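PDB 2W40: glycerol kinase, putative from Plasmodium falciparum, which probably catalyses the ATP-dependent phosphorylation of glycerol to sn-glycerol 3-phosphate, the step by which glycerol enters degradation. Local coordinates for residues C[124-127]-C[133-136]; C[186-191]-C[291-296]; C[194-199]-C[282-287]. All blocks are in the same frame, centred on the assembly; numbering follows the deposited sequence.

Contact 1 of 3, residues C[124-127]-C[133-136]; sequences NDIQ and YFNT. With EDO (1,2-ethanediol), chain B.
Ile126 meets the ring of Phe134, and Gln127 lies against the ring of Tyr133. The Ile126 side chain crosses Phe134 at about a right angle. Its CD1 is 3.7 Å from Phe134 CE1, and its CG1 makes an off-centre CH-pi contact, 4.3 Å from the centroid of the Phe134 ring. With Ile126 CG1 beside its own backbone N (chi1 -54°), both branches can reach the same ring, CG2 touching CD1 and CE1 of Phe134.

Gln127 is extended, and its CB packs 3.8 Å from Tyr133 CE1. Its amide plane is turned 47° from the Tyr133 ring, with OE1 lying 3.5 Å from Tyr133 OH. A water sits between these two ends. It donates to Gln127 OE1 at 2.7 Å and has only a weak bond to Tyr133 OH. Gln127 NE2 is hydrogen-bonded to Ser285 O. C1 of an ethanediol, probably from the crystallisation liquor, lies over one face of the Tyr133 ring, and its O2 accepts from Tyr133 N at 3.0 Å.

Farther out, helix 111-118 packs on Phe134 through Val114 and Phe117, and Phe141 meets Phe134 edge-to-face. The loop after helix 123-130 thus folds back on that helix. Phe134 anchors it on the buried side by apolar contact, while the polar ends of Gln127 and Tyr133 share no direct hydrogen bond and meet through one water, weakly held on the Tyr133 side.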
loop_
_atom_site.group_PDB
_atom_site.type_symbol
_atom_site.label_atom_id
_atom_site.label_comp_id
_atom_site.label_asym_id
_atom_site.label_seq_id
_atom_site.Cartn_x
_atom_site.Cartn_y
_atom_site.Cartn_z
ATOM N N ASN C 124 31.145 13.013 -15.012
ATOM C CA ASN C 124 31.145 14.336 -15.670
ATOM C C ASN C 124 31.557 14.274 -17.139
ATOM O O ASN C 124 31.076 15.026 -17.972
ATOM C CB ASN C 124 32.021 15.347 -14.976
ATOM C CG ASN C 124 31.618 15.553 -13.518
ATOM O OD1 ASN C 124 31.189 16.677 -13.095
ATOM N ND2 ASN C 124 31.827 14.503 -12.709
ATOM N N ASP C 125 32.414 13.316 -17.472
ATOM C CA ASP C 125 32.793 13.104 -18.815
ATOM C C ASP C 125 31.644 12.520 -19.625
ATOM O O ASP C 125 31.435 12.908 -20.764
ATOM C CB ASP C 125 33.951 12.120 -18.934
ATOM C CG ASP C 125 35.311 12.759 -18.629
ATOM O OD1 ASP C 125 35.431 14.000 -18.477
ATOM O OD2 ASP C 125 36.274 11.962 -18.557
ATOM N N ILE C 126 30.933 11.584 -19.042
ATOM C CA ILE C 126 29.735 11.006 -19.717
ATOM C C ILE C 126 28.665 12.129 -19.982
ATOM O O ILE C 126 28.076 12.209 -21.023
ATOM C CB ILE C 126 29.180 9.797 -18.925
ATOM C CG1 ILE C 126 30.331 8.754 -18.682
ATOM C CG2 ILE C 126 27.879 9.314 -19.547
ATOM C CD1 ILE C 126 30.811 8.126 -19.854
ATOM N N GLN C 127 28.497 12.975 -18.982
ATOM C CA GLN C 127 27.522 14.049 -19.035
ATOM C C GLN C 127 27.901 15.055 -20.065
ATOM O O GLN C 127 27.057 15.503 -20.861
ATOM C CB GLN C 127 27.314 14.628 -17.668
ATOM C CG GLN C 127 26.206 15.745 -17.668
ATOM C CD GLN C 127 26.257 16.679 -16.460
ATOM O OE1 GLN C 127 27.299 16.861 -15.769
ATOM N NE2 GLN C 127 25.117 17.330 -16.228
ATOM N N TYR C 133 24.239 11.526 -16.972
ATOM C CA TYR C 133 25.032 10.438 -16.319
ATOM C C TYR C 133 24.446 9.083 -16.722
ATOM O O TYR C 133 23.365 9.024 -17.302
ATOM C CB TYR C 133 24.955 10.600 -14.835
ATOM C CG TYR C 133 25.470 11.886 -14.228
ATOM C CD1 TYR C 133 26.577 12.475 -14.680
ATOM C CD2 TYR C 133 24.782 12.512 -13.251
ATOM C CE1 TYR C 133 27.143 13.569 -14.071
ATOM C CE2 TYR C 133 25.257 13.700 -12.709
ATOM C CZ TYR C 133 26.492 14.202 -13.134
ATOM O OH TYR C 133 27.017 15.397 -12.577
ATOM N N PHE C 134 25.201 7.995 -16.514
ATOM C CA PHE C 134 24.641 6.648 -16.656
ATOM C C PHE C 134 23.395 6.570 -15.796
ATOM O O PHE C 134 23.367 7.011 -14.635
ATOM C CB PHE C 134 25.650 5.578 -16.143
ATOM C CG PHE C 134 26.907 5.398 -16.997
ATOM C CD1 PHE C 134 26.981 5.769 -18.354
ATOM C CD2 PHE C 134 28.053 4.853 -16.448
ATOM C CE1 PHE C 134 28.163 5.579 -19.137
ATOM C CE2 PHE C 134 29.214 4.712 -17.259
ATOM C CZ PHE C 134 29.236 4.976 -18.561
ATOM N N ASN C 135 22.394 5.869 -16.343
ATOM C CA ASN C 135 21.160 5.617 -15.652
ATOM C C ASN C 135 20.466 4.384 -16.224
ATOM O O ASN C 135 20.937 3.830 -17.199
ATOM C CB ASN C 135 20.287 6.889 -15.670
ATOM C CG ASN C 135 19.936 7.326 -17.074
ATOM O OD1 ASN C 135 19.566 6.441 -17.937
ATOM N ND2 ASN C 135 19.957 8.664 -17.318
ATOM N N THR C 136 19.367 3.996 -15.609
ATOM C CA THR C 136 18.609 2.831 -16.052
ATOM C C THR C 136 17.603 3.148 -17.141
ATOM O O THR C 136 16.891 2.224 -17.626
ATOM C CB THR C 136 17.851 2.128 -14.912
ATOM O OG1 THR C 136 16.930 3.074 -14.409
ATOM C CG2 THR C 136 18.811 1.710 -13.758
HETATM C C1 EDO B . 22.573 14.840 -15.191
HETATM O O1 EDO B . 22.404 15.982 -14.319
HETATM C C2 EDO B . 21.628 13.719 -14.848
HETATM O O2 EDO B . 21.832 12.651 -15.672
HETATM O O HOH W 1 27.613 18.578 -13.732
#

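Contact 2 of 3, residues C[186-191]-C[291-296]. With EDO (1,2-ethanediol), chain D.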
loop_
_atom_site.group_PDB
_atom_site.type_symbol
_atom_site.label_atom_id
_atom_site.label_comp_id
_atom_site.label_asym_id
_atom_site.label_seq_id
_atom_site.Cartn_x
_atom_site.Cartn_y
_atom_site.Cartn_z
ATOM N N ASN C 186 15.267 11.793 -30.532
ATOM C CA ASN C 186 15.330 10.417 -30.116
ATOM C C ASN C 186 16.767 9.918 -29.955
ATOM O O ASN C 186 17.052 9.208 -28.982
ATOM C CB ASN C 186 14.563 9.531 -31.090
ATOM C CG ASN C 186 13.043 9.473 -30.748
ATOM O OD1 ASN C 186 12.662 8.931 -29.705
ATOM N ND2 ASN C 186 12.215 9.965 -31.631
ATOM N N ALA C 187 17.649 10.330 -30.862
ATOM C CA ALA C 187 19.061 9.923 -30.758
ATOM C C ALA C 187 19.667 10.420 -29.441
ATOM O O ALA C 187 20.573 9.770 -28.877
ATOM C CB ALA C 187 19.913 10.355 -31.944
ATOM N N SER C 188 19.214 11.571 -28.941
ATOM C CA SER C 188 19.768 12.183 -27.719
ATOM C C SER C 188 19.371 11.411 -26.412
ATOM O O SER C 188 19.875 11.723 -25.335
ATOM C CB SER C 188 19.341 13.638 -27.637
ATOM O OG SER C 188 18.029 13.779 -27.124
ATOM N N ARG C 189 18.455 10.405 -26.607
ATOM C CA ARG C 189 17.877 9.643 -25.521
ATOM C C ARG C 189 18.511 8.256 -25.370
ATOM O O ARG C 189 18.037 7.372 -24.645
ATOM C CB ARG C 189 16.392 9.505 -25.686
ATOM C CG ARG C 189 15.710 10.821 -25.945
ATOM C CD ARG C 189 16.000 11.889 -24.919
ATOM N NE ARG C 189 15.439 11.552 -23.595
ATOM C CZ ARG C 189 15.175 12.387 -22.600
ATOM N NH1 ARG C 189 15.523 13.681 -22.657
ATOM N NH2 ARG C 189 14.549 11.953 -21.518
ATOM N N THR C 190 19.561 8.068 -26.140
ATOM C CA THR C 190 20.167 6.716 -26.264
ATOM C C THR C 190 21.429 6.492 -25.378
ATOM O O THR C 190 21.781 5.294 -25.118
ATOM C CB THR C 190 20.577 6.457 -27.760
ATOM O OG1 THR C 190 21.618 7.366 -28.118
ATOM C CG2 THR C 190 19.400 6.413 -28.763
ATOM N N LEU C 191 22.102 7.590 -24.987
ATOM C CA LEU C 191 23.389 7.576 -24.270
ATOM C C LEU C 191 24.551 7.271 -25.255
ATOM O O LEU C 191 25.661 6.989 -24.836
ATOM C CB LEU C 191 23.395 6.653 -23.070
ATOM C CG LEU C 191 23.465 7.264 -21.687
ATOM C CD1 LEU C 191 23.140 6.265 -20.510
ATOM C CD2 LEU C 191 24.769 7.856 -21.551
ATOM N N THR C 291 20.387 17.192 -19.936
ATOM C CA THR C 291 20.555 18.060 -21.131
ATOM C C THR C 291 20.114 17.301 -22.368
ATOM O O THR C 291 20.637 16.196 -22.583
ATOM C CB THR C 291 22.036 18.443 -21.311
ATOM O OG1 THR C 291 22.474 18.989 -20.118
ATOM C CG2 THR C 291 22.261 19.402 -22.476
ATOM N N THR C 292 19.140 17.798 -23.102
ATOM C CA THR C 292 18.630 17.106 -24.268
ATOM C C THR C 292 18.427 18.103 -25.444
ATOM O O THR C 292 18.648 19.306 -25.303
ATOM C CB THR C 292 17.325 16.344 -23.894
ATOM O OG1 THR C 292 17.002 15.440 -24.931
ATOM C CG2 THR C 292 16.138 17.393 -23.661
ATOM N N ILE C 293 18.162 17.558 -26.589
ATOM C CA ILE C 293 17.869 18.351 -27.766
ATOM C C ILE C 293 16.357 18.700 -27.695
ATOM O O ILE C 293 15.532 17.768 -27.455
ATOM C CB ILE C 293 18.090 17.620 -29.088
ATOM C CG1 ILE C 293 19.536 17.172 -29.298
ATOM C CG2 ILE C 293 17.555 18.490 -30.234
ATOM C CD1 ILE C 293 20.479 18.246 -29.409
ATOM N N CYS C 294 15.972 19.978 -27.772
ATOM C CA CYS C 294 14.573 20.323 -27.877
ATOM C C CYS C 294 14.008 20.053 -29.286
ATOM O O CYS C 294 12.997 19.319 -29.450
ATOM C CB CYS C 294 14.355 21.763 -27.467
ATOM S SG CYS C 294 12.667 22.125 -26.898
ATOM N N TYR C 295 14.660 20.589 -30.318
ATOM C CA TYR C 295 14.284 20.317 -31.713
ATOM C C TYR C 295 15.392 20.875 -32.602
ATOM O O TYR C 295 16.152 21.748 -32.189
ATOM C CB TYR C 295 12.887 20.921 -32.024
ATOM C CG TYR C 295 12.725 22.382 -31.591
ATOM C CD1 TYR C 295 13.281 23.421 -32.344
ATOM C CD2 TYR C 295 12.148 22.707 -30.387
ATOM C CE1 TYR C 295 13.206 24.714 -31.872
ATOM C CE2 TYR C 295 12.060 24.027 -29.965
ATOM C CZ TYR C 295 12.576 25.014 -30.721
ATOM O OH TYR C 295 12.506 26.385 -30.275
ATOM N N LYS C 296 15.415 20.420 -33.845
ATOM C CA LYS C 296 16.231 20.941 -34.937
ATOM C C LYS C 296 15.392 20.645 -36.135
ATOM O O LYS C 296 15.395 19.576 -36.626
ATOM C CB LYS C 296 17.605 20.232 -35.040
ATOM C CG LYS C 296 18.504 20.713 -36.180
ATOM C CD LYS C 296 19.782 19.964 -36.263
ATOM C CE LYS C 296 20.381 20.137 -37.595
ATOM N NZ LYS C 296 21.762 19.610 -37.758
HETATM C C1 EDO D . 20.308 16.214 -37.955
HETATM O O1 EDO D . 21.356 16.741 -37.078
HETATM C C2 EDO D . 20.813 16.114 -39.389
HETATM O O2 EDO D . 20.886 17.468 -39.841
HETATM O O HOH W 2 19.117 13.893 -23.981
#
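The turn at the C-terminal end of helix 184-187 meets the edge strand 290-295 here, joining the two halves of an FGGY kinase. A type I beta turn from Ala187 to Thr190 presents Ser188 and Arg189 to the strand. Thr190 OG1 donates to Ala187 O at 2.7 Å and braces the turn.

Thr292 OG1 is the focus. The Thr292 side chain sends OG1 to the turn because that oxygen stands opposite its backbone N (chi1 -167°). Arg189 NH1 gives it a weak hydrogen bond of 3.2 Å, with an N-H...O angle of 162°. Thr292 OG1 lies at the edge of the guanidinium, near its plane, and Thr292 CB also lies in that plane. Ser188 OG is 2.9 Å from Thr292 OG1 and is itself hydrogen-bonded to Thr185 O. Beside it, Ser188 CB packs 3.9 Å from Ile293 CG1. A water takes a bond from Thr292 OG1 at 2.8 Å and donates to Ser188 O at 2.7 Å and to Thr291 O at 3.1 Å, so it ties both backbones together.

The Arg189 chain is bent at chi2 and chi3. Its stronger partners lie outside the two segments: NE forms a salt bridge with Glu86, and NH1 one with Glu308. The side chain also comes within about 4 Å of the bound glycerol.

Two carboxylates therefore hold the guanidinium in this buried place. The bond to Thr292 adds a lesser, neutral restraint, and the buried hydroxyl and carbonyl oxygens are linked through one water.

Contact 3 of 3, residues C[194-199]-C[282-287]; sequences DINTLQ and VVYSTC
Val282 touches Asn196 at the start of the second segment. Its CG2 lies 3.5 Å from Asn196 OD1, the two side chains crossing at a slant. Val282 CG1 turns the other way and lies over one face of the Tyr284 ring, 3.6 Å above the plane and offset toward the rim.

Tyr284 carries the polar link. Asn196 ND2 donates to Tyr284 OH at 2.9 Å, with an N-H...O angle of 147°. The hydroxyl lies close to the Asn196 amide plane, and ND2 approaches at the edge of the ring. The amide and ring planes are 59° apart, so the groups do not stack. Asn196 thus splits its amide, OD1 against a methyl and ND2 on the phenol. Ile195 CG2 packs 3.8 Å from the same Tyr284 OH, which also has a weak hydrogen bond with Lys128 O at helix 123-130.

Farther along, Ser285 OG accepts from Cys287 N at 3.0 Å, forming an ST turn. Asp402 is hydrogen-bonded to Ser285 OG and to Thr286 N.

Across the contact, Asp194 OD1 fixes the loop that presents Asn196. It accepts from Asn196 N at 2.9 Å, nearly along its C-O axis, and from Thr197 N at 3.0 Å, from above the carboxylate plane. Ile195 O is hydrogen-bonded to Tyr305 OH on strand 304-311. An Asx turn and Asx motif on the N-terminal half thus hold an asparagine against the loop between strands 272-279 and 290-295 of the C-terminal half, in the two-domain fold of the FGGY kinases.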
loop_
_atom_site.group_PDB
_atom_site.type_symbol
_atom_site.label_atom_id
_atom_site.label_comp_id
_atom_site.label_asym_id
_atom_site.label_seq_id
_atom_site.Cartn_x
_atom_site.Cartn_y
_atom_site.Cartn_z
ATOM N N ASP C 194 26.719 12.146 -29.306
ATOM C CA ASP C 194 27.451 13.328 -28.860
ATOM C C ASP C 194 26.446 14.500 -28.881
ATOM O O ASP C 194 25.914 14.848 -29.959
ATOM C CB ASP C 194 28.616 13.600 -29.756
ATOM C CG ASP C 194 29.481 14.796 -29.225
ATOM O OD1 ASP C 194 28.940 15.852 -28.844
ATOM O OD2 ASP C 194 30.748 14.665 -29.256
ATOM N N ILE C 195 26.103 14.996 -27.697
ATOM C CA ILE C 195 25.055 16.049 -27.573
ATOM C C ILE C 195 25.363 17.385 -28.275
ATOM O O ILE C 195 24.460 18.145 -28.587
ATOM C CB ILE C 195 24.764 16.290 -26.063
ATOM C CG1 ILE C 195 23.436 17.035 -25.793
ATOM C CG2 ILE C 195 25.830 17.031 -25.324
ATOM C CD1 ILE C 195 22.237 16.356 -26.362
ATOM N N ASN C 196 26.672 17.671 -28.451
ATOM C CA ASN C 196 27.169 18.872 -29.142
ATOM C C ASN C 196 27.289 18.671 -30.658
ATOM O O ASN C 196 26.887 19.533 -31.429
ATOM C CB ASN C 196 28.485 19.345 -28.554
ATOM C CG ASN C 196 28.314 19.952 -27.235
ATOM O OD1 ASN C 196 27.776 21.076 -27.141
ATOM N ND2 ASN C 196 28.675 19.232 -26.184
ATOM N N THR C 197 27.802 17.528 -31.108
ATOM C CA THR C 197 28.032 17.330 -32.530
ATOM C C THR C 197 26.845 16.653 -33.281
ATOM O O THR C 197 26.826 16.618 -34.534
ATOM C CB THR C 197 29.255 16.516 -32.798
ATOM O OG1 THR C 197 28.971 15.155 -32.409
ATOM C CG2 THR C 197 30.475 17.027 -32.069
ATOM N N LEU C 198 25.912 16.044 -32.514
ATOM C CA LEU C 198 24.766 15.419 -33.074
ATOM C C LEU C 198 25.094 14.196 -33.898
ATOM O O LEU C 198 24.344 13.810 -34.818
ATOM C CB LEU C 198 23.891 16.368 -33.861
ATOM C CG LEU C 198 23.464 17.659 -33.122
ATOM C CD1 LEU C 198 22.545 18.542 -33.999
ATOM C CD2 LEU C 198 22.923 17.486 -31.765
ATOM N N GLN C 199 26.234 13.573 -33.568
ATOM C CA GLN C 199 26.610 12.307 -34.200
ATOM C C GLN C 199 26.745 11.152 -33.239
ATOM O O GLN C 199 27.007 11.347 -32.087
ATOM C CB GLN C 199 27.992 12.511 -34.798
ATOM C CG GLN C 199 28.160 13.720 -35.777
ATOM C CD GLN C 199 27.421 13.560 -37.055
ATOM O OE1 GLN C 199 27.084 12.430 -37.470
ATOM N NE2 GLN C 199 27.115 14.685 -37.712
ATOM N N VAL C 282 23.912 24.950 -24.748
ATOM C CA VAL C 282 23.894 23.687 -24.024
ATOM C C VAL C 282 24.130 24.029 -22.565
ATOM O O VAL C 282 25.197 24.594 -22.171
ATOM C CB VAL C 282 25.004 22.795 -24.507
ATOM C CG1 VAL C 282 25.079 21.459 -23.704
ATOM C CG2 VAL C 282 24.848 22.576 -26.040
ATOM N N VAL C 283 23.178 23.678 -21.745
ATOM C CA VAL C 283 23.287 23.868 -20.318
ATOM C C VAL C 283 23.410 22.524 -19.642
ATOM O O VAL C 283 22.579 21.701 -19.828
ATOM C CB VAL C 283 22.092 24.657 -19.752
ATOM C CG1 VAL C 283 22.205 24.829 -18.269
ATOM C CG2 VAL C 283 21.937 26.012 -20.488
ATOM N N TYR C 284 24.468 22.347 -18.846
ATOM C CA TYR C 284 24.691 21.111 -18.140
ATOM C C TYR C 284 24.267 21.350 -16.683
ATOM O O TYR C 284 24.785 22.241 -15.994
ATOM C CB TYR C 284 26.121 20.689 -18.180
ATOM C CG TYR C 284 26.645 20.256 -19.523
ATOM C CD1 TYR C 284 26.298 19.019 -20.079
ATOM C CD2 TYR C 284 27.498 21.097 -20.254
ATOM C CE1 TYR C 284 26.783 18.646 -21.327
ATOM C CE2 TYR C 284 28.017 20.694 -21.473
ATOM C CZ TYR C 284 27.656 19.464 -22.041
ATOM O OH TYR C 284 28.245 19.142 -23.288
ATOM N N SER C 285 23.417 20.453 -16.187
ATOM C CA SER C 285 22.841 20.553 -14.854
ATOM C C SER C 285 23.905 20.179 -13.821
ATOM O O SER C 285 24.741 19.340 -14.060
ATOM C CB SER C 285 21.634 19.615 -14.712
ATOM O OG SER C 285 20.997 19.737 -13.490
ATOM N N THR C 286 23.823 20.830 -12.689
ATOM C CA THR C 286 24.470 20.324 -11.458
ATOM C C THR C 286 23.475 19.826 -10.387
ATOM O O THR C 286 23.898 19.506 -9.210
ATOM C CB THR C 286 25.371 21.387 -10.813
ATOM O OG1 THR C 286 24.579 22.475 -10.365
ATOM C CG2 THR C 286 26.456 21.870 -11.796
ATOM N N CYS C 287 22.207 19.683 -10.781
ATOM C CA CYS C 287 21.057 19.499 -9.919
ATOM C C CYS C 287 20.194 18.366 -10.458
ATOM O O CYS C 287 19.063 18.306 -10.079
ATOM C CB CYS C 287 20.143 20.860 -9.829
ATOM S SG CYS C 287 21.068 22.083 -9.024
#

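Overall arrangement
All three contacts share one side of the chain's centre. Contact 1 stays within the N-terminal domain, whereas contacts 2 and 3 each join that domain to the C-terminal one. Contact 3 is nested in the loop closed by contact 2, their centres 9 Å apart. A hydrogen bond from Thr291 OG1 to Val283 O, 2.7 Å, connects them. Contacts 1 and 3, centres 11 Å apart, are linked by Gln127 NE2 to Ser285 O, 3.0 Å. Leu191 CD2 packs 4.0 Å from Ile126 CG2, joining contacts 1 and 2. The Arg189 side chain is about 4 Å from the bound glycerol; those of Val282 (contact 3) and Ile126 (contact 1) stand about 12 and 13 Å off.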